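PDB 3QWT: putative GH105 family protein from Salmonella enterica subsp. enterica serovar Paratyphi A, which is of unproven function but, as a likely member of glycoside hydrolase family 105, probably cleaves unsaturated uronyl residues from the ends of oligosaccharides by hydrolysis. Local coordinates for residues V240-L245 / Q262-Q267; L248-P251 / A255-R258. All blocks are in the same frame, centred on the assembly; numbering follows the deposited sequence.

Contact 1: residues V240-L245 / Q262-Q267; sequences VIPDFL and QVLNAQ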
loop_
_atom_site.group_PDB
_atom_site.type_symbol
_atom_site.label_atom_id
_atom_site.label_comp_id
_atom_site.label_asym_id
_atom_site.label_seq_id
_atom_site.Cartn_x
_atom_site.Cartn_y
_atom_site.Cartn_z
ATOM N N VAL A 240 -13.188 -6.314 -31.428
ATOM C CA VAL A 240 -12.059 -5.863 -30.626
ATOM C C VAL A 240 -12.475 -5.108 -29.367
ATOM O O VAL A 240 -11.942 -5.340 -28.279
ATOM C CB VAL A 240 -11.115 -4.973 -31.446
ATOM C CG1 VAL A 240 -10.150 -4.272 -30.540
ATOM C CG2 VAL A 240 -10.354 -5.791 -32.443
ATOM N N ILE A 241 -13.420 -4.196 -29.500
ATOM C CA ILE A 241 -13.804 -3.410 -28.338
ATOM C C ILE A 241 -14.167 -4.303 -27.138
ATOM O O ILE A 241 -13.727 -4.052 -26.013
ATOM C CB ILE A 241 -14.928 -2.419 -28.662
ATOM C CG1 ILE A 241 -14.396 -1.352 -29.626
ATOM C CG2 ILE A 241 -15.455 -1.763 -27.381
ATOM C CD1 ILE A 241 -15.436 -0.356 -30.102
ATOM N N PRO A 242 -14.961 -5.348 -27.373
ATOM C CA PRO A 242 -15.349 -6.174 -26.233
ATOM C C PRO A 242 -14.160 -6.953 -25.711
ATOM O O PRO A 242 -14.010 -7.090 -24.496
ATOM C CB PRO A 242 -16.394 -7.124 -26.833
ATOM C CG PRO A 242 -16.949 -6.368 -27.977
ATOM C CD PRO A 242 -15.772 -5.644 -28.562
ATOM N N ASP A 243 -13.314 -7.445 -26.611
ATOM C CA ASP A 243 -12.149 -8.199 -26.156
ATOM C C ASP A 243 -11.148 -7.300 -25.452
ATOM O O ASP A 243 -10.553 -7.681 -24.446
ATOM C CB ASP A 243 -11.508 -8.965 -27.313
ATOM C CG ASP A 243 -12.310 -10.204 -27.695
ATOM O OD1 ASP A 243 -13.454 -10.366 -27.214
ATOM O OD2 ASP A 243 -11.797 -11.011 -28.474
ATOM N N PHE A 244 -10.991 -6.093 -25.976
ATOM C CA PHE A 244 -10.098 -5.117 -25.381
ATOM C C PHE A 244 -10.616 -4.727 -23.986
ATOM O O PHE A 244 -9.858 -4.701 -23.009
ATOM C CB PHE A 244 -9.978 -3.911 -26.312
ATOM C CG PHE A 244 -8.939 -2.915 -25.896
ATOM C CD1 PHE A 244 -7.653 -3.313 -25.627
ATOM C CD2 PHE A 244 -9.259 -1.576 -25.782
ATOM C CE1 PHE A 244 -6.709 -2.399 -25.247
ATOM C CE2 PHE A 244 -8.326 -0.664 -25.405
ATOM C CZ PHE A 244 -7.039 -1.075 -25.135
ATOM N N LEU A 245 -11.915 -4.464 -23.887
ATOM C CA LEU A 245 -12.502 -4.081 -22.612
ATOM C C LEU A 245 -12.299 -5.157 -21.562
ATOM O O LEU A 245 -12.052 -4.880 -20.378
ATOM C CB LEU A 245 -13.986 -3.824 -22.767
ATOM C CG LEU A 245 -14.362 -2.496 -23.411
ATOM C CD1 LEU A 245 -15.876 -2.403 -23.498
ATOM C CD2 LEU A 245 -13.781 -1.343 -22.616
ATOM N N GLN A 262 -19.414 3.382 -25.174
ATOM C CA GLN A 262 -20.186 4.324 -25.975
ATOM C C GLN A 262 -19.963 4.149 -27.469
ATOM O O GLN A 262 -20.920 4.140 -28.248
ATOM C CB GLN A 262 -19.854 5.765 -25.587
ATOM C CG GLN A 262 -20.625 6.806 -26.402
ATOM C CD GLN A 262 -19.900 7.229 -27.686
ATOM O OE1 GLN A 262 -20.521 7.739 -28.614
ATOM N NE2 GLN A 262 -18.589 7.041 -27.729
ATOM N N VAL A 263 -18.704 4.009 -27.870
ATOM C CA VAL A 263 -18.371 3.772 -29.274
ATOM C C VAL A 263 -18.989 2.469 -29.774
ATOM O O VAL A 263 -19.566 2.409 -30.874
ATOM C CB VAL A 263 -16.856 3.717 -29.474
ATOM C CG1 VAL A 263 -16.503 3.180 -30.897
ATOM C CG2 VAL A 263 -16.251 5.093 -29.183
ATOM N N LEU A 264 -18.877 1.429 -28.952
ATOM C CA LEU A 264 -19.468 0.144 -29.279
ATOM C C LEU A 264 -20.983 0.291 -29.459
ATOM O O LEU A 264 -21.562 -0.191 -30.438
ATOM C CB LEU A 264 -19.165 -0.888 -28.196
ATOM C CG LEU A 264 -19.748 -2.279 -28.494
ATOM C CD1 LEU A 264 -19.091 -2.871 -29.723
ATOM C CD2 LEU A 264 -19.572 -3.206 -27.305
ATOM N N ASN A 265 -21.618 0.965 -28.510
ATOM C CA ASN A 265 -23.065 1.158 -28.564
ATOM C C ASN A 265 -23.536 1.880 -29.816
ATOM O O ASN A 265 -24.433 1.414 -30.509
ATOM C CB ASN A 265 -23.555 1.891 -27.317
ATOM C CG ASN A 265 -24.205 0.961 -26.331
ATOM O OD1 ASN A 265 -25.417 0.766 -26.358
ATOM N ND2 ASN A 265 -23.396 0.357 -25.461
ATOM N N ALA A 266 -22.924 3.020 -30.102
ATOM C CA ALA A 266 -23.266 3.775 -31.286
ATOM C C ALA A 266 -23.181 2.860 -32.510
ATOM O O ALA A 266 -24.019 2.940 -33.404
ATOM C CB ALA A 266 -22.346 4.968 -31.437
ATOM N N GLN A 267 -22.178 1.983 -32.544
ATOM C CA GLN A 267 -22.059 1.067 -33.677
ATOM C C GLN A 267 -23.166 0.019 -33.683
ATOM O O GLN A 267 -23.809 -0.199 -34.692
ATOM C CB GLN A 267 -20.702 0.361 -33.741
ATOM C CG GLN A 267 -20.526 -0.396 -35.071
ATOM C CD GLN A 267 -19.363 -1.368 -35.068
ATOM O OE1 GLN A 267 -19.266 -2.239 -34.199
ATOM N NE2 GLN A 267 -18.476 -1.229 -36.047
#

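Contact 2: residues L248-P251 / A255-R258; sequences LDLP and AVRR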
loop_
_atom_site.group_PDB
_atom_site.type_symbol
_atom_site.label_atom_id
_atom_site.label_comp_id
_atom_site.label_asym_id
_atom_site.label_seq_id
_atom_site.Cartn_x
_atom_site.Cartn_y
_atom_site.Cartn_z
ATOM N N LEU A 248 -8.883 -5.008 -20.394
ATOM C CA LEU A 248 -8.567 -3.850 -19.561
ATOM C C LEU A 248 -9.109 -4.007 -18.148
ATOM O O LEU A 248 -8.509 -3.521 -17.190
ATOM C CB LEU A 248 -9.085 -2.549 -20.181
ATOM C CG LEU A 248 -8.304 -1.980 -21.367
ATOM C CD1 LEU A 248 -9.008 -0.759 -21.975
ATOM C CD2 LEU A 248 -6.904 -1.644 -20.977
ATOM N N ASP A 249 -10.246 -4.679 -18.030
ATOM C CA ASP A 249 -10.854 -4.941 -16.731
ATOM C C ASP A 249 -10.992 -3.663 -15.882
ATOM O O ASP A 249 -10.736 -3.693 -14.689
ATOM C CB ASP A 249 -10.040 -6.016 -15.977
ATOM C CG ASP A 249 -10.782 -6.582 -14.776
ATOM O OD1 ASP A 249 -12.025 -6.419 -14.705
ATOM O OD2 ASP A 249 -10.125 -7.185 -13.903
ATOM N N LEU A 250 -11.391 -2.551 -16.503
ATOM C CA LEU A 250 -11.537 -1.266 -15.803
ATOM C C LEU A 250 -12.855 -1.159 -15.032
ATOM O O LEU A 250 -13.848 -1.758 -15.432
ATOM C CB LEU A 250 -11.432 -0.113 -16.798
ATOM C CG LEU A 250 -10.115 -0.070 -17.561
ATOM C CD1 LEU A 250 -10.095 1.083 -18.553
ATOM C CD2 LEU A 250 -8.981 0.056 -16.570
ATOM N N PRO A 251 -12.876 -0.388 -13.923
ATOM C CA PRO A 251 -14.135 -0.236 -13.179
ATOM C C PRO A 251 -15.224 0.349 -14.073
ATOM O O PRO A 251 -14.929 1.026 -15.070
ATOM C CB PRO A 251 -13.777 0.769 -12.077
ATOM C CG PRO A 251 -12.290 0.653 -11.913
ATOM C CD PRO A 251 -11.767 0.356 -13.295
ATOM N N ALA A 255 -13.573 6.519 -17.224
ATOM C CA ALA A 255 -13.930 7.339 -18.376
ATOM C C ALA A 255 -13.597 6.612 -19.682
ATOM O O ALA A 255 -14.370 6.626 -20.634
ATOM C CB ALA A 255 -13.251 8.678 -18.303
ATOM N N VAL A 256 -12.440 5.964 -19.709
ATOM C CA VAL A 256 -12.076 5.170 -20.852
ATOM C C VAL A 256 -12.980 3.974 -21.089
ATOM O O VAL A 256 -13.356 3.721 -22.214
ATOM C CB VAL A 256 -10.624 4.701 -20.764
ATOM C CG1 VAL A 256 -10.373 3.613 -21.808
ATOM C CG2 VAL A 256 -9.733 5.869 -21.011
ATOM N N ARG A 257 -13.310 3.216 -20.048
ATOM C CA ARG A 257 -14.261 2.128 -20.231
ATOM C C ARG A 257 -15.553 2.691 -20.799
ATOM O O ARG A 257 -16.038 2.214 -21.821
ATOM C CB ARG A 257 -14.556 1.405 -18.919
ATOM C CG ARG A 257 -15.445 0.162 -19.058
ATOM C CD ARG A 257 -15.848 -0.324 -17.686
ATOM N NE ARG A 257 -16.619 -1.565 -17.664
ATOM C CZ ARG A 257 -17.897 -1.670 -18.015
ATOM N NH1 ARG A 257 -18.561 -0.610 -18.461
ATOM N NH2 ARG A 257 -18.507 -2.846 -17.927
ATOM N N ARG A 258 -16.090 3.723 -20.151
ATOM C CA ARG A 258 -17.367 4.300 -20.591
ATOM C C ARG A 258 -17.250 4.799 -22.011
ATOM O O ARG A 258 -18.194 4.688 -22.781
ATOM C CB ARG A 258 -17.819 5.460 -19.694
ATOM C CG ARG A 258 -18.487 5.046 -18.389
ATOM C CD ARG A 258 -18.918 6.276 -17.573
ATOM N NE ARG A 258 -19.928 7.076 -18.273
ATOM C CZ ARG A 258 -20.168 8.363 -18.030
ATOM N NH1 ARG A 258 -19.458 9.014 -17.115
ATOM N NH2 ARG A 258 -21.112 9.003 -18.706
#

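Contact 1: residues V240-L245 / Q262-Q267
Two torsions aim the branched side chain of Ile241 at the other helix: chi1 of -67° sets CG2 anti to the backbone N, and chi2 of 176° extends CD1 away from CB. Ile241 CD1 meets Val263 CG1 at 3.8 Å, with the valine side chain roughly perpendicular to that of Ile241. Ile241 CD1 also comes within 4.0 Å of the backbone N of Leu264. The shorter branch, Ile241 CG2, lies 3.9 Å from Leu264 CB, and the Ile241 and Leu264 side chains run alongside each other, pointing opposite ways. Leu264 has its own CG anti to the backbone N, and Leu264 CD2 lies 4.2 Å from Pro242 CG, a looser touch made crosswise. All four residues are buried, and the side-chain contacts between the two segments are all apolar. Phe198 and Val202 of helix 188-205 pack on Ile241 and Val263, and Tyr312 packs on Leu264. Thr238 and Asn234, earlier on helix 231-248, hydrogen-bond the amide of Gln267. Pro242 kinks that helix, because its N cannot bond to the preceding turn. The segment axes approach to 10.4 Å and run nearly antiparallel, at 155°. Sequence-adjacent helices paired in this way form a helical hairpin, the kind of pairing from which an alpha/alpha toroid is built.

Contact 2: residues L248-P251 / A255-R258
This contact is the turn of a helical hairpin, where the chain leaves helix 231-248 and enters helix 255-272. Asp249 is the first residue to leave helical geometry, with a positive phi of 51°, and Leu250 and Pro251 then continue in extended conformation past the first turn of the next helix. Leu250 points at that turn. Leu250 CD1 rests 4.1 Å from Val256 CG1, the side chains meeting at a slant. Leu250 CB lies 4.1 Å from Arg257 CB, at the root of the arginine. Arg257 leaves the helix with CG anti to the backbone N (chi1 -174°) and stays extended out to NE. This straight chain brings CD close to two successive backbone carbonyl oxygens. Arg257 CD is 3.1 Å from Pro251 O and 3.3 Å from Leu250 O. Leu250 O lies at the edge of the guanidinium, near its plane, and 3.6 Å from Arg257 NE. Asn254 OD1 accepts a hydrogen bond from Arg257 N, in the first turn of the helix. The second subunit, another copy of this protein, reaches the same end: Val256 packs on Val256 of that subunit, and Arg258 makes a salt bridge to its Glu193 and a cation-pi contact with its Tyr196. Across the turn itself, the closest approach to the two carbonyls is made by the CD methylene of Arg257, with neither oxygen hydrogen-bonded to the guanidinium. The positive group probably gives a favourable electrostatic interaction with the carbonyl dipoles, while the base of the arginine side chain, at CB, packs on Leu250 CB.

How the contacts relate
Contact 2 closes the hairpin whose arms meet in contact 1, and it is nested within the chain between the arms. Both use helix 255-272. Their centres are 11 Å apart, and they touch directly where Leu245 CD2 of contact 1 meets Arg257 CG of contact 2 at 4.2 Å. Tyr312 links them further by packing on Leu245, Leu264 and Arg257. Contact 1 is buried, about 13 Å from the chain's centre; contact 2 is only partly buried and lies about 21 Å out, both measured between centres. Both reach the second subunit, so the hairpin contributes to the assembly interface as well as to the toroid.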